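PDB 3E18: oxidoreductase from Listeria innocua, which binds NAD in a Rossmann-fold domain and is probably a dehydrogenase of the GFO/IDH/MocA family, its substrate being unknown. Local coordinates for residues 72-77 with 161-166. Numbering follows the deposited sequence.
Sequences ATPNDS and GDWRHL. With NAD (nicotinamide-adenine-dinucleotide), chain E.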
ATOM      1  N   ALA A  72      -2.105 -22.537  25.998  1.00 29.66           N
ATOM      2  CA  ALA A  72      -3.056 -21.720  25.258  1.00 30.89           C
ATOM      3  C   ALA A  72      -3.750 -20.716  26.186  1.00 30.03           C
ATOM      4  O   ALA A  72      -4.984 -20.575  26.192  1.00 33.21           O
ATOM      5  CB  ALA A  72      -4.066 -22.606  24.544  1.00 32.37           C
ATOM      6  N   THR A  73      -2.938 -20.017  26.970  1.00 29.93           N
ATOM      7  CA  THR A  73      -3.402 -18.975  27.887  1.00 28.58           C
ATOM      8  C   THR A  73      -3.166 -17.604  27.226  1.00 35.27           C
ATOM      9  O   THR A  73      -2.498 -17.548  26.189  1.00 31.90           O
ATOM     10  CB  THR A  73      -2.640 -19.062  29.217  1.00 33.01           C
ATOM     11  OG1 THR A  73      -1.244 -18.825  28.975  1.00 27.33           O
ATOM     12  CG2 THR A  73      -2.824 -20.418  29.861  1.00 33.86           C
ATOM     13  N   PRO A  74      -3.726 -16.503  27.791  1.00 35.78           N
ATOM     14  CA  PRO A  74      -3.360 -15.165  27.290  1.00 30.84           C
ATOM     15  C   PRO A  74      -1.844 -14.899  27.258  1.00 32.07           C
ATOM     16  O   PRO A  74      -1.075 -15.539  27.970  1.00 29.57           O
ATOM     17  CB  PRO A  74      -4.076 -14.220  28.256  1.00 34.57           C
ATOM     18  CG  PRO A  74      -5.277 -14.995  28.697  1.00 31.42           C
ATOM     19  CD  PRO A  74      -4.777 -16.415  28.829  1.00 34.09           C
ATOM     20  N   ASN A  75      -1.432 -13.961  26.421  1.00 27.99           N
ATOM     21  CA  ASN A  75      -0.023 -13.833  26.035  1.00 29.15           C
ATOM     22  C   ASN A  75       0.974 -13.540  27.146  1.00 32.38           C
ATOM     23  O   ASN A  75       2.136 -13.943  27.053  1.00 36.97           O
ATOM     24  CB  ASN A  75       0.117 -12.783  24.936  1.00 30.21           C
ATOM     25  CG  ASN A  75      -0.570 -13.189  23.665  1.00 31.17           C
ATOM     26  OD1 ASN A  75      -0.781 -14.382  23.415  1.00 31.05           O
ATOM     27  ND2 ASN A  75      -0.925 -12.201  22.839  1.00 29.97           N
ATOM     28  N   ASP A  76       0.519 -12.837  28.181  1.00 32.92           N
ATOM     29  CA  ASP A  76       1.393 -12.414  29.274  1.00 34.23           C
ATOM     30  C   ASP A  76       1.829 -13.558  30.184  1.00 35.71           C
ATOM     31  O   ASP A  76       2.845 -13.452  30.868  1.00 36.19           O
ATOM     32  CB  ASP A  76       0.756 -11.265  30.084  1.00 28.78           C
ATOM     33  CG  ASP A  76      -0.565 -11.654  30.740  1.00 35.36           C
ATOM     34  OD1 ASP A  76      -1.493 -12.121  30.036  1.00 38.06           O
ATOM     35  OD2 ASP A  76      -0.684 -11.467  31.968  1.00 40.63           O
ATOM     36  N   SER A  77       1.081 -14.658  30.167  1.00 30.79           N
ATOM     37  CA  SER A  77       1.404 -15.810  31.002  1.00 32.47           C
ATOM     38  C   SER A  77       2.257 -16.891  30.321  1.00 33.77           C
ATOM     39  O   SER A  77       2.664 -17.844  30.980  1.00 28.51           O
ATOM     40  CB  SER A  77       0.119 -16.418  31.594  1.00 32.78           C
ATOM     41  OG  SER A  77      -0.810 -16.742  30.576  1.00 36.35           O
ATOM     42  N   GLY A 161     -13.316 -10.522  21.971  1.00 54.17           N
ATOM     43  CA  GLY A 161     -13.226 -10.560  23.430  1.00 53.53           C
ATOM     44  C   GLY A 161     -13.170  -9.156  24.016  1.00 53.68           C
ATOM     45  O   GLY A 161     -13.736  -8.251  23.395  1.00 56.51           O
ATOM     46  N   ASP A 162     -12.532  -8.882  25.167  1.00 51.49           N
ATOM     47  CA  ASP A 162     -11.766  -9.719  26.143  1.00 45.44           C
ATOM     48  C   ASP A 162     -10.330  -9.192  26.363  1.00 40.81           C
ATOM     49  O   ASP A 162     -10.055  -8.021  26.092  1.00 38.82           O
ATOM     50  CB  ASP A 162     -11.892 -11.268  26.017  1.00 50.16           C
ATOM     51  CG  ASP A 162     -10.936 -11.914  24.977  1.00 58.77           C
ATOM     52  OD1 ASP A 162     -10.062 -11.247  24.361  1.00 53.73           O
ATOM     53  OD2 ASP A 162     -11.098 -13.143  24.772  1.00 59.27           O
ATOM     54  N   TRP A 163      -9.436 -10.047  26.855  1.00 37.87           N
ATOM     55  CA  TRP A 163      -8.050  -9.688  27.185  1.00 33.94           C
ATOM     56  C   TRP A 163      -7.227  -9.116  26.022  1.00 30.73           C
ATOM     57  O   TRP A 163      -6.203  -8.466  26.236  1.00 34.86           O
ATOM     58  CB  TRP A 163      -7.336 -10.900  27.791  1.00 34.80           C
ATOM     59  CG  TRP A 163      -7.258 -12.097  26.868  1.00 37.40           C
ATOM     60  CD1 TRP A 163      -8.133 -13.151  26.803  1.00 35.05           C
ATOM     61  CD2 TRP A 163      -6.248 -12.353  25.881  1.00 30.84           C
ATOM     62  NE1 TRP A 163      -7.727 -14.043  25.839  1.00 37.72           N
ATOM     63  CE2 TRP A 163      -6.570 -13.580  25.262  1.00 29.80           C
ATOM     64  CE3 TRP A 163      -5.096 -11.665  25.466  1.00 36.78           C
ATOM     65  CZ2 TRP A 163      -5.782 -14.137  24.252  1.00 36.08           C
ATOM     66  CZ3 TRP A 163      -4.317 -12.215  24.458  1.00 32.76           C
ATOM     67  CH2 TRP A 163      -4.662 -13.438  23.861  1.00 31.65           C
ATOM     68  N   ARG A 164      -7.669  -9.392  24.796  1.00 32.43           N
ATOM     69  CA  ARG A 164      -7.066  -8.840  23.581  1.00 32.03           C
ATOM     70  C   ARG A 164      -7.210  -7.322  23.417  1.00 34.99           C
ATOM     71  O   ARG A 164      -6.548  -6.730  22.562  1.00 33.39           O
ATOM     72  CB  ARG A 164      -7.639  -9.536  22.350  1.00 30.96           C
ATOM     73  CG  ARG A 164      -6.951 -10.842  22.001  1.00 33.53           C
ATOM     74  CD  ARG A 164      -7.564 -11.431  20.740  1.00 40.03           C
ATOM     75  NE  ARG A 164      -7.185 -12.826  20.523  1.00 43.64           N
ATOM     76  CZ  ARG A 164      -7.802 -13.866  21.083  1.00 44.54           C
ATOM     77  NH1 ARG A 164      -8.824 -13.688  21.914  1.00 37.64           N
ATOM     78  NH2 ARG A 164      -7.385 -15.092  20.820  1.00 42.73           N
ATOM     79  N   HIS A 165      -8.075  -6.697  24.220  1.00 36.61           N
ATOM     80  CA  HIS A 165      -8.209  -5.233  24.222  1.00 36.38           C
ATOM     81  C   HIS A 165      -7.161  -4.526  25.080  1.00 37.16           C
ATOM     82  O   HIS A 165      -7.092  -3.291  25.075  1.00 39.65           O
ATOM     83  CB  HIS A 165      -9.600  -4.811  24.714  1.00 38.10           C
ATOM     84  CG  HIS A 165     -10.711  -5.153  23.774  1.00 45.86           C
ATOM     85  ND1 HIS A 165     -11.378  -4.205  23.026  1.00 51.12           N
ATOM     86  CD2 HIS A 165     -11.282  -6.342  23.466  1.00 49.94           C
ATOM     87  CE1 HIS A 165     -12.310  -4.793  22.297  1.00 49.08           C
ATOM     88  NE2 HIS A 165     -12.272  -6.090  22.546  1.00 55.63           N
ATOM     89  N   LEU A 166      -6.353  -5.295  25.818  1.00 34.74           N
ATOM     90  CA  LEU A 166      -5.497  -4.734  26.866  1.00 34.51           C
ATOM     91  C   LEU A 166      -4.016  -4.930  26.595  1.00 31.26           C
ATOM     92  O   LEU A 166      -3.594  -6.025  26.209  1.00 32.89           O
ATOM     93  CB  LEU A 166      -5.860  -5.350  28.219  1.00 38.11           C
ATOM     94  CG  LEU A 166      -7.296  -5.055  28.670  1.00 42.28           C
ATOM     95  CD1 LEU A 166      -7.776  -6.060  29.697  1.00 43.68           C
ATOM     96  CD2 LEU A 166      -7.403  -3.626  29.194  1.00 47.25           C
TER
HETATM   97  PA  NAD E 360      -9.310 -17.405  25.772  1.00 38.54           P
HETATM   98  O1A NAD E 360     -10.475 -17.862  24.981  1.00 43.57           O
HETATM   99  O2A NAD E 360      -9.566 -16.204  26.586  1.00 41.27           O
HETATM  100  O5B NAD E 360      -8.768 -18.605  26.692  1.00 42.35           O
HETATM  101  C5B NAD E 360      -7.634 -18.506  27.524  1.00 43.64           C
HETATM  102  C4B NAD E 360      -7.837 -19.482  28.678  1.00 38.53           C
HETATM  103  O4B NAD E 360      -6.684 -19.542  29.498  1.00 40.14           O
HETATM  104  C3B NAD E 360      -8.997 -19.044  29.568  1.00 43.75           C
HETATM  105  O3B NAD E 360      -9.895 -20.119  29.711  1.00 36.76           O
HETATM  106  C2B NAD E 360      -8.337 -18.706  30.889  1.00 43.33           C
HETATM  107  O2B NAD E 360      -9.154 -19.001  31.999  1.00 42.25           O
HETATM  108  C1B NAD E 360      -7.081 -19.558  30.853  1.00 41.81           C
HETATM  109  N9A NAD E 360      -5.994 -19.037  31.696  1.00 43.32           N
HETATM  110  C8A NAD E 360      -5.659 -17.724  31.923  1.00 40.11           C
HETATM  111  N7A NAD E 360      -4.586 -17.690  32.749  1.00 42.23           N
HETATM  112  C5A NAD E 360      -4.241 -18.964  33.052  1.00 46.39           C
HETATM  113  C6A NAD E 360      -3.240 -19.500  33.854  1.00 43.49           C
HETATM  114  N6A NAD E 360      -2.296 -18.699  34.345  1.00 39.35           N
HETATM  115  N1A NAD E 360      -3.131 -20.877  33.978  1.00 39.31           N
HETATM  116  C2A NAD E 360      -4.009 -21.716  33.319  1.00 39.51           C
HETATM  117  N3A NAD E 360      -5.001 -21.175  32.527  1.00 44.80           N
HETATM  118  C4A NAD E 360      -5.117 -19.823  32.397  1.00 44.44           C
HETATM  119  O3  NAD E 360      -8.071 -17.126  24.765  1.00 30.37           O
HETATM  120  PN  NAD E 360      -7.886 -17.807  23.335  1.00 33.66           P
HETATM  121  O1N NAD E 360      -8.551 -16.975  22.296  1.00 36.74           O
HETATM  122  O2N NAD E 360      -8.145 -19.262  23.408  1.00 33.42           O
HETATM  123  O5D NAD E 360      -6.282 -17.592  23.094  1.00 29.86           O
HETATM  124  C5D NAD E 360      -5.299 -18.134  23.948  1.00 29.54           C
HETATM  125  C4D NAD E 360      -3.937 -18.166  23.218  1.00 29.44           C
HETATM  126  O4D NAD E 360      -4.085 -18.785  21.953  1.00 35.70           O
HETATM  127  C3D NAD E 360      -3.377 -16.783  22.933  1.00 30.00           C
HETATM  128  O3D NAD E 360      -1.959 -16.832  22.996  1.00 28.42           O
HETATM  129  C2D NAD E 360      -3.766 -16.493  21.498  1.00 33.81           C
HETATM  130  O2D NAD E 360      -2.801 -15.667  20.888  1.00 37.40           O
HETATM  131  C1D NAD E 360      -3.756 -17.890  20.893  1.00 37.48           C
HETATM  132  N1N NAD E 360      -4.637 -18.088  19.711  1.00 38.11           N
HETATM  133  C2N NAD E 360      -4.043 -18.566  18.577  1.00 40.47           C
HETATM  134  C3N NAD E 360      -4.765 -18.798  17.412  1.00 42.63           C
HETATM  135  C7N NAD E 360      -4.101 -19.536  16.291  1.00 36.73           C
HETATM  136  O7N NAD E 360      -4.739 -19.597  15.044  1.00 44.48           O
HETATM  137  N7N NAD E 360      -2.922 -20.136  16.486  1.00 33.66           N
HETATM  138  C4N NAD E 360      -6.149 -18.570  17.410  1.00 36.56           C
HETATM  139  C5N NAD E 360      -6.762 -18.098  18.573  1.00 34.24           C
HETATM  140  C6N NAD E 360      -5.996 -17.869  19.723  1.00 38.87           C
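Pro74 and Trp163 bring two loops together with their CA atoms 7.2 Å apart: residues 72-77 run from strand 68-71 of the Rossmann fold toward helix 78-87, and residues 161-166, with a 3-10 segment at 163-165, lie between strand 146-154 and helix 173-188 of the GFO/IDH/MocA C-terminal family region. No hydrogen bond joins the two segments directly; they meet through apolar and CH-pi packing and through the NAD that both bind. Pro74 sets its CB-CG edge over one face of the indole, its own ring tilted to it, CG standing 3.8 Å from the centroid of the five-membered ring and only 2° off its normal, while CB packs against CD2. The neighbouring CD packs against the cofactor, 3.5 Å from C8A of the adenine. The opposite indole face carries Asp162 OD1 and Arg164 CG near its rim, so the indole is sandwiched between Pro74 and its own chain neighbours. Trp163 CG sits between the backbone N and carbonyl carbon (chi1 61°), which brings the indole over to Pro74. Trp163 NE1 donates to the pyrophosphate, to NAD O2A at 2.9 Å in the ring plane and to the bridging O3 at 3.3 Å. At the far edge, Asn75 ND2 comes within 3.8 Å of Trp163 CZ3, its amide turned nearly perpendicular to the indole; that nitrogen is hydrogen-bonded to Gly170 O, while OD1 is hydrogen-bonded to hydroxyl O3D of the nicotinamide ribose. Asp162 OD1 closes an Asx turn by accepting from the backbone N of Arg164. The guanidinium of Arg164 lies with one face over Trp163 CZ2 and meets the second phosphate edge-on, NH2 reaching NAD O1N at 2.7 Å with an N-H...O angle of 165°.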